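Local coordinates for amidase, hydantoinase/carbamoylase family (Burkholderia ambifaria, PDB 5TP4), which is a zinc-dependent amidase of the peptidase M20 family that probably hydrolyses N-carbamoyl-L-amino acids, at the interface of chains A and B. Sequence-based numbering; all coordinates share one arbitrary frame. Chains: chain A/B, Amidase, hydantoinase/carbamoylase family.

The interface of chains A and B. Residues chain A 254-255, 257-258, 261, 270, 272; chain B 240, 248, 321.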
loop_
_atom_site.group_PDB
_atom_site.type_symbol
_atom_site.label_atom_id
_atom_site.label_comp_id
_atom_site.label_asym_id
_atom_site.label_seq_id
_atom_site.Cartn_x
_atom_site.Cartn_y
_atom_site.Cartn_z
ATOM N N ALA A 254 11.390 -9.167 1.079
ATOM C CA ALA A 254 10.596 -9.735 2.162
ATOM C C ALA A 254 10.942 -11.196 2.365
ATOM O O ALA A 254 11.019 -11.682 3.500
ATOM C CB ALA A 254 9.096 -9.569 1.856
ATOM N N LEU A 255 11.176 -11.915 1.278
ATOM C CA LEU A 255 11.510 -13.319 1.423
ATOM C C LEU A 255 12.948 -13.494 1.905
ATOM O O LEU A 255 13.239 -14.452 2.634
ATOM C CB LEU A 255 11.227 -14.041 0.099
ATOM C CG LEU A 255 9.745 -13.946 -0.354
ATOM C CD1 LEU A 255 9.495 -14.821 -1.566
ATOM C CD2 LEU A 255 8.733 -14.319 0.749
ATOM N N LEU A 257 14.187 -11.462 4.112
ATOM C CA LEU A 257 13.980 -11.247 5.538
ATOM C C LEU A 257 13.468 -12.510 6.201
ATOM O O LEU A 257 13.963 -12.909 7.259
ATOM C CB LEU A 257 13.001 -10.093 5.771
ATOM C CG LEU A 257 12.558 -9.857 7.217
ATOM C CD1 LEU A 257 13.785 -9.578 8.106
ATOM C CD2 LEU A 257 11.572 -8.691 7.286
ATOM N N GLU A 258 12.474 -13.161 5.578
ATOM C CA GLU A 258 11.970 -14.417 6.127
ATOM C C GLU A 258 13.098 -15.428 6.324
ATOM O O GLU A 258 13.185 -16.064 7.380
ATOM C CB GLU A 258 10.871 -14.971 5.206
ATOM C CG GLU A 258 10.089 -16.105 5.795
ATOM C CD GLU A 258 8.868 -16.403 4.935
ATOM O OE1 GLU A 258 8.950 -16.222 3.696
ATOM O OE2 GLU A 258 7.840 -16.809 5.506
ATOM N N VAL A 261 15.432 -14.483 9.314
ATOM C CA VAL A 261 14.903 -14.748 10.643
ATOM C C VAL A 261 14.877 -16.251 10.916
ATOM O O VAL A 261 15.101 -16.672 12.061
ATOM C CB VAL A 261 13.530 -14.069 10.826
ATOM C CG1 VAL A 261 12.446 -14.769 10.036
ATOM C CG2 VAL A 261 13.173 -14.001 12.301
ATOM N N ALA A 270 10.517 -11.396 12.900
ATOM C CA ALA A 270 10.445 -10.211 12.057
ATOM C C ALA A 270 9.088 -10.138 11.402
ATOM O O ALA A 270 8.503 -11.159 11.044
ATOM C CB ALA A 270 11.520 -10.190 10.968
ATOM N N ILE A 272 6.628 -7.524 8.682
ATOM C CA ILE A 272 6.386 -6.365 7.823
ATOM C C ILE A 272 4.923 -5.990 8.019
ATOM O O ILE A 272 4.026 -6.620 7.450
ATOM C CB ILE A 272 6.744 -6.663 6.363
ATOM C CG1 ILE A 272 8.277 -6.866 6.255
ATOM C CG2 ILE A 272 6.297 -5.523 5.445
ATOM C CD1 ILE A 272 8.760 -7.414 4.883
ATOM N N MET B 240 7.376 -17.415 15.369
ATOM C CA MET B 240 7.203 -17.547 13.925
ATOM C C MET B 240 6.358 -18.748 13.537
ATOM O O MET B 240 5.536 -18.615 12.604
ATOM C CB MET B 240 8.578 -17.584 13.240
ATOM C CG MET B 240 9.418 -16.337 13.433
ATOM S SD MET B 240 8.723 -14.784 12.855
ATOM C CE MET B 240 8.649 -15.047 11.051
ATOM N N PHE B 248 3.977 -11.924 3.935
ATOM C CA PHE B 248 4.990 -12.831 3.395
ATOM C C PHE B 248 4.368 -13.731 2.343
ATOM O O PHE B 248 5.026 -14.071 1.355
ATOM C CB PHE B 248 5.634 -13.711 4.484
ATOM C CG PHE B 248 6.738 -13.042 5.281
ATOM C CD1 PHE B 248 7.524 -12.034 4.741
ATOM C CD2 PHE B 248 6.993 -13.464 6.590
ATOM C CE1 PHE B 248 8.555 -11.440 5.513
ATOM C CE2 PHE B 248 8.002 -12.869 7.359
ATOM C CZ PHE B 248 8.774 -11.860 6.811
ATOM N N ARG B 321 1.253 -21.833 3.546
ATOM C CA ARG B 321 1.443 -20.824 4.576
ATOM C C ARG B 321 0.246 -20.690 5.510
ATOM O O ARG B 321 0.289 -19.862 6.423
ATOM C CB ARG B 321 1.742 -19.466 3.918
ATOM C CG ARG B 321 3.092 -19.430 3.229
ATOM C CD ARG B 321 3.310 -18.165 2.421
ATOM N NE ARG B 321 4.677 -18.136 1.943
ATOM C CZ ARG B 321 5.696 -17.623 2.640
ATOM N NH1 ARG B 321 5.486 -17.058 3.828
ATOM N NH2 ARG B 321 6.921 -17.664 2.137
#
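The carboxylate of A:Glu258 is gripped end-on by the guanidinium of B:Arg321 in a two-pronged salt bridge. NH2 of B:Arg321 donates to OE1 of A:Glu258 at 2.9 Å, nearly straight, with 168° at the hydrogen. NH1 of B:Arg321 reaches OE2 of A:Glu258, also at 2.9 Å, on that oxygen's syn lone pair. OE1 too is met on its syn side, although its donor sits somewhat out of the carboxylate plane. The side chains meet tip to tip, but their planes are 34° apart, so the pairing is twisted rather than coplanar. Within chain B, the backbone O of B:Phe248 lies 3.8 Å above the guanidinium plane of B:Arg321, over its centre, which may help settle the group's position.

The B:Phe248 ring enters beside helix 246-262 of chain A. CB of A:Glu258 stands 4.0 Å above the ring plane, over its centre, and the carboxylate continues the stack, with CD 3.9 Å from ring atom CD2. A:Glu258 has CG anti to the backbone N (chi1 -168°) and an extended chain, which carries its acid group along the phenylalanine side chain towards the arginine. The backbone O of A:Ala254 lies beside the rim of the ring, out of its plane on the A:Glu258 side, 3.2 Å from CE1, while the A:Ile272 side chain crosses the phenylalanine at about a right angle, CD1 towards CE1.

Bends at chi2 and chi3 bring SD of B:Met240 to 3.8 Å from the backbone N of A:Ala270, a contact rather than a hydrogen bond. This patch has a symmetry twin with the chains exchanged, consistent with a two-fold dimer, though the structure alone does not establish the oligomer in solution. CE of B:Met240 goes on to meet CG1 of A:Val261 at 3.9 Å, tip to tip.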